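Local coordinates for protein homocysteine S-methyltransferase (Escherichia coli, PDB 5DMM) that transfers a methyl group from S-methylmethionine, or less efficiently S-adenosylmethionine, to homocysteine, making methionine in a zinc-dependent reaction, at residues S174-L179 and R210-L215; A237-L242 and A287-I292. One frame throughout, in Å; residues are numbered along the deposited sequence.

Contact 1: residues S174-L179 and R210-L215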
loop_
_atom_site.group_PDB
_atom_site.type_symbol
_atom_site.label_atom_id
_atom_site.label_comp_id
_atom_site.label_asym_id
_atom_site.label_seq_id
_atom_site.Cartn_x
_atom_site.Cartn_y
_atom_site.Cartn_z
ATOM N N SER A 174 11.601 9.214 11.051
ATOM C CA SER A 174 11.829 10.563 10.540
ATOM C C SER A 174 11.197 10.703 9.154
ATOM O O SER A 174 10.650 11.751 8.821
ATOM C CB SER A 174 13.329 10.903 10.505
ATOM O OG SER A 174 14.016 10.170 9.506
ATOM N N GLU A 175 11.227 9.633 8.363
ATOM C CA GLU A 175 10.581 9.659 7.048
ATOM C C GLU A 175 9.049 9.685 7.194
ATOM O O GLU A 175 8.353 10.370 6.446
ATOM C CB GLU A 175 11.030 8.462 6.205
ATOM C CG GLU A 175 10.273 8.307 4.888
ATOM C CD GLU A 175 10.736 7.108 4.082
ATOM O OE1 GLU A 175 11.221 6.118 4.678
ATOM O OE2 GLU A 175 10.618 7.161 2.840
ATOM N N ILE A 176 8.525 8.961 8.177
ATOM C CA ILE A 176 7.091 8.988 8.439
ATOM C C ILE A 176 6.632 10.412 8.770
ATOM O O ILE A 176 5.604 10.871 8.262
ATOM C CB ILE A 176 6.718 8.001 9.572
ATOM C CG1 ILE A 176 6.813 6.556 9.040
ATOM C CG2 ILE A 176 5.321 8.301 10.093
ATOM C CD1 ILE A 176 6.825 5.489 10.127
ATOM N N GLU A 177 7.399 11.120 9.601
ATOM C CA GLU A 177 7.102 12.520 9.922
ATOM C C GLU A 177 7.106 13.407 8.680
ATOM O O GLU A 177 6.188 14.194 8.457
ATOM C CB GLU A 177 8.120 13.074 10.923
ATOM C CG GLU A 177 8.287 12.263 12.184
ATOM C CD GLU A 177 9.480 12.713 13.009
ATOM O OE1 GLU A 177 9.967 13.850 12.802
ATOM O OE2 GLU A 177 9.935 11.924 13.865
ATOM N N ALA A 178 8.165 13.277 7.890
ATOM C CA ALA A 178 8.322 14.040 6.647
ATOM C C ALA A 178 7.145 13.812 5.708
ATOM O O ALA A 178 6.603 14.753 5.110
ATOM C CB ALA A 178 9.627 13.665 5.956
ATOM N N LEU A 179 6.731 12.557 5.603
ATOM C CA LEU A 179 5.601 12.177 4.760
ATOM C C LEU A 179 4.259 12.725 5.273
ATOM O O LEU A 179 3.434 13.179 4.484
ATOM C CB LEU A 179 5.541 10.646 4.653
ATOM C CG LEU A 179 5.005 9.965 3.398
ATOM C CD1 LEU A 179 5.637 10.529 2.152
ATOM C CD2 LEU A 179 5.267 8.451 3.474
ATOM N N ARG A 210 4.022 3.526 20.129
ATOM C CA ARG A 210 3.240 4.565 20.786
ATOM C C ARG A 210 3.644 5.949 20.260
ATOM O O ARG A 210 2.800 6.831 20.108
ATOM C CB ARG A 210 3.394 4.486 22.324
ATOM C CG ARG A 210 4.745 4.940 22.863
ATOM C CD ARG A 210 4.829 4.819 24.398
ATOM N NE ARG A 210 5.470 3.558 24.761
ATOM C CZ ARG A 210 6.764 3.431 25.036
ATOM N NH1 ARG A 210 7.265 2.240 25.334
ATOM N NH2 ARG A 210 7.548 4.498 25.020
ATOM N N ASP A 211 4.926 6.129 19.950
ATOM C CA ASP A 211 5.414 7.405 19.437
ATOM C C ASP A 211 4.963 7.648 17.994
ATOM O O ASP A 211 4.700 8.793 17.604
ATOM C CB ASP A 211 6.944 7.477 19.518
ATOM C CG ASP A 211 7.453 7.451 20.949
ATOM O OD1 ASP A 211 6.689 7.852 21.844
ATOM O OD2 ASP A 211 8.608 7.039 21.177
ATOM N N VAL A 212 4.879 6.577 17.211
ATOM C CA VAL A 212 4.446 6.693 15.818
ATOM C C VAL A 212 2.971 7.058 15.782
ATOM O O VAL A 212 2.564 7.969 15.067
ATOM C CB VAL A 212 4.687 5.394 15.033
ATOM C CG1 VAL A 212 4.274 5.573 13.567
ATOM C CG2 VAL A 212 6.159 4.983 15.124
ATOM N N VAL A 213 2.174 6.351 16.579
ATOM C CA VAL A 213 0.740 6.591 16.649
ATOM C C VAL A 213 0.458 7.999 17.159
ATOM O O VAL A 213 -0.393 8.706 16.623
ATOM C CB VAL A 213 0.036 5.555 17.569
ATOM C CG1 VAL A 213 -1.414 5.943 17.803
ATOM C CG2 VAL A 213 0.135 4.157 16.983
ATOM N N ALA A 214 1.188 8.410 18.194
ATOM C CA ALA A 214 0.996 9.735 18.777
ATOM C C ALA A 214 1.284 10.819 17.742
ATOM O O ALA A 214 0.539 11.795 17.622
ATOM C CB ALA A 214 1.880 9.913 20.007
ATOM N N LEU A 215 2.354 10.634 16.979
ATOM C CA LEU A 215 2.691 11.596 15.939
ATOM C C LEU A 215 1.574 11.698 14.900
ATOM O O LEU A 215 1.065 12.786 14.627
ATOM C CB LEU A 215 3.999 11.216 15.253
ATOM C CG LEU A 215 4.246 12.061 13.999
ATOM C CD1 LEU A 215 5.019 13.312 14.360
ATOM C CD2 LEU A 215 4.941 11.249 12.905
#
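Where Ile176 and Glu177 face Val212 and Leu215, two helical segments run almost parallel, their axes 8° apart in direction and 10.9 Å apart at closest approach. The backbones come nearest toward the C-terminal ends of the segments, with the CA atoms of Glu177 and Leu215 at 7.5 Å, against 8.2 Å between the CA atoms of Ile176 and Val212. With that spacing the gap is bridged by side chains, and Leu215 does most of the bridging. Its CG lies anti to the backbone N (chi1 170°), which carries the forked end over to the other helix. There the methyl CD2 settles beside the aliphatic part of Glu177, 3.6 Å from CG, and the two side chains cross at about a right angle. Glu177 thus offers methylene rather than charge: its chain runs on extended beyond CG, and the carboxylate takes no part in the contact. The same CD2 of Leu215 meets the branch methyl CG2 of Ile176, at 4.1 Å. Such side-by-side packing of consecutive helices belongs to the outer layer of a TIM barrel; helix 173-183 is the crossover between strands 164-170 and 191-197, and helix 209-217 follows the second of these. Ile176 divides its two branches between the partners. While CG2 turns to Leu215, CG1 carries CD1 toward Val212, whose CG1 it approaches to 4.3 Å in a looser touch. Phe195 of barrel strand 191-197 packs against both Ile176 and Val212, as does Leu203 of the short strand 202-203. On another side of helix 173-183, the buried carboxylate of Glu175 is held by three hydrogen bonds, OE1 to Tyr139 OH and OE2 to both His150 NE2 and the backbone N of Tyr125.

Contact 2: residues A237-L242 and A287-I292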
loop_
_atom_site.group_PDB
_atom_site.type_symbol
_atom_site.label_atom_id
_atom_site.label_comp_id
_atom_site.label_asym_id
_atom_site.label_seq_id
_atom_site.Cartn_x
_atom_site.Cartn_y
_atom_site.Cartn_z
ATOM N N ALA A 237 0.060 -10.085 17.285
ATOM C CA ALA A 237 0.651 -9.392 18.432
ATOM C C ALA A 237 0.827 -7.895 18.160
ATOM O O ALA A 237 0.575 -7.054 19.030
ATOM C CB ALA A 237 1.994 -10.018 18.787
ATOM N N ALA A 238 1.265 -7.581 16.948
ATOM C CA ALA A 238 1.466 -6.197 16.533
ATOM C C ALA A 238 0.146 -5.447 16.485
ATOM O O ALA A 238 0.059 -4.311 16.955
ATOM C CB ALA A 238 2.141 -6.146 15.181
ATOM N N LEU A 239 -0.878 -6.080 15.911
ATOM C CA LEU A 239 -2.196 -5.460 15.825
ATOM C C LEU A 239 -2.792 -5.246 17.201
ATOM O O LEU A 239 -3.390 -4.208 17.463
ATOM C CB LEU A 239 -3.158 -6.300 14.987
ATOM C CG LEU A 239 -2.959 -6.304 13.472
ATOM C CD1 LEU A 239 -3.938 -7.276 12.797
ATOM C CD2 LEU A 239 -3.114 -4.888 12.913
ATOM N N GLN A 240 -2.652 -6.240 18.072
ATOM C CA GLN A 240 -3.205 -6.116 19.424
ATOM C C GLN A 240 -2.577 -4.931 20.147
ATOM O O GLN A 240 -3.260 -4.230 20.890
ATOM C CB GLN A 240 -3.007 -7.415 20.215
ATOM C CG GLN A 240 -3.962 -8.506 19.798
ATOM C CD GLN A 240 -3.606 -9.871 20.366
ATOM O OE1 GLN A 240 -2.480 -10.101 20.818
ATOM N NE2 GLN A 240 -4.571 -10.792 20.336
ATOM N N HIS A 241 -1.290 -4.688 19.911
ATOM C CA HIS A 241 -0.626 -3.548 20.535
ATOM C C HIS A 241 -1.172 -2.225 19.976
ATOM O O HIS A 241 -1.508 -1.313 20.740
ATOM C CB HIS A 241 0.891 -3.643 20.350
ATOM C CG HIS A 241 1.663 -2.558 21.046
ATOM N ND1 HIS A 241 1.727 -2.448 22.420
ATOM C CD2 HIS A 241 2.402 -1.535 20.554
ATOM C CE1 HIS A 241 2.472 -1.403 22.742
ATOM N NE2 HIS A 241 2.896 -0.834 21.629
ATOM N N LEU A 242 -1.278 -2.125 18.649
ATOM C CA LEU A 242 -1.873 -0.946 18.022
ATOM C C LEU A 242 -3.316 -0.720 18.484
ATOM O O LEU A 242 -3.739 0.407 18.679
ATOM C CB LEU A 242 -1.825 -1.072 16.495
ATOM C CG LEU A 242 -0.431 -1.016 15.873
ATOM C CD1 LEU A 242 -0.505 -1.331 14.386
ATOM C CD2 LEU A 242 0.183 0.378 16.085
ATOM N N ALA A 287 -8.952 -7.529 16.761
ATOM C CA ALA A 287 -7.900 -6.607 17.171
ATOM C C ALA A 287 -7.996 -5.269 16.451
ATOM O O ALA A 287 -7.041 -4.509 16.453
ATOM C CB ALA A 287 -6.524 -7.220 16.942
ATOM N N GLY A 288 -9.143 -4.979 15.843
ATOM C CA GLY A 288 -9.397 -3.671 15.266
ATOM C C GLY A 288 -9.001 -3.508 13.807
ATOM O O GLY A 288 -9.069 -2.399 13.269
ATOM N N ALA A 289 -8.594 -4.598 13.165
ATOM C CA ALA A 289 -8.265 -4.534 11.737
ATOM C C ALA A 289 -9.553 -4.377 10.945
ATOM O O ALA A 289 -10.545 -5.072 11.218
ATOM C CB ALA A 289 -7.505 -5.784 11.284
ATOM N N ARG A 290 -9.561 -3.443 9.999
ATOM C CA ARG A 290 -10.719 -3.288 9.116
ATOM C C ARG A 290 -10.332 -3.180 7.635
ATOM O O ARG A 290 -11.199 -3.107 6.769
ATOM C CB ARG A 290 -11.544 -2.078 9.530
ATOM C CG ARG A 290 -12.096 -2.203 10.944
ATOM C CD ARG A 290 -13.102 -1.109 11.268
ATOM N NE ARG A 290 -14.346 -1.303 10.529
ATOM C CZ ARG A 290 -15.348 -0.430 10.502
ATOM N NH1 ARG A 290 -15.264 0.712 11.181
ATOM N NH2 ARG A 290 -16.432 -0.701 9.787
ATOM N N LEU A 291 -9.034 -3.160 7.363
ATOM C CA LEU A 291 -8.539 -3.197 5.980
ATOM C C LEU A 291 -7.581 -4.363 5.911
ATOM O O LEU A 291 -6.524 -4.327 6.540
ATOM C CB LEU A 291 -7.837 -1.889 5.581
ATOM C CG LEU A 291 -8.676 -0.649 5.249
ATOM C CD1 LEU A 291 -9.337 -0.088 6.488
ATOM C CD2 LEU A 291 -7.848 0.446 4.574
ATOM N N ILE A 292 -7.952 -5.402 5.160
ATOM C CA ILE A 292 -7.229 -6.659 5.188
ATOM C C ILE A 292 -6.910 -7.150 3.764
ATOM O O ILE A 292 -7.783 -7.199 2.900
ATOM C CB ILE A 292 -8.033 -7.731 5.943
ATOM C CG1 ILE A 292 -8.362 -7.215 7.350
ATOM C CG2 ILE A 292 -7.273 -9.059 6.003
ATOM C CD1 ILE A 292 -9.012 -8.218 8.238
#
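Next to Ala289, whose methyl packs on Leu239, the guanidinium atom NH2 of Arg290 is gripped by two backbone carbonyls, those of Leu11 and Gln14, while NE of the same side chain bonds to the carbonyl of Asp15. These bonds tie the start of strand 289-292 to the N-terminal part of the chain; the contact with helix 235-243, by contrast, rests on aliphatic carbons, with no hydrogen bond across it. Ala287 comes in closest, its CA 5.2 Å from the CA of Gln240. Its methyl is directed at the helix and is met by two consecutive residues: Leu239 CB lies 4.0 Å from Ala287 CB, and Gln240 CG is just as near to it, at 4.0 Å. Gln240 starts out from the helix facing away from Ala287, yet with CG beside its own backbone N (chi1 -76°) it still lays that methylene against the alanine. The extended remainder of the chain carries the amide of this exposed residue onward, out of the contact. Leu239 reaches deeper. Because CD1 is anti to CA (chi2 176°), this methyl stands at the far end of the side chain and arrives 4.2 Å from Ala289 CB. Trp284 and Val252 each touch both Leu239 and Ala289, so that the four side chains form a small apolar cluster. The small residues here sit at a sharp change of direction: Gly288, with a phi of 91°, is the C-prime residue of a Schellman motif that ends helix 281-286, in which Ala289 N bonds to Trp284 O. Helix, Schellman turn and parallel strand in immediate succession form the return from outer wall to inner sheet of a TIM barrel, packed here against helix 235-243, which precedes strand 250-253 in the chain.

Overall arrangement
Contacts 1 and 2 follow one another along the chain and around the same TIM barrel, with centres 18 Å apart. They meet where Val213, from helix 209-217, packs its CG2 3.9 Å from CD2 of Leu242 on helix 235-243, so that helices 173-183, 209-217 and 235-243 are joined in series. Neither contact forms part of the active site. The side chain of Glu177 is about 10 Å from a bound zinc ion, that of Ile176 about 14 Å from the bound homocysteine, although Glu168 and Thr169 of the pocket belong to strand 164-170, which leads into helix 173-183. Zinc-binding Cys229 and Cys295 follow strands 222-228 and 289-292, whereas contact 2 engages the beginning of the latter.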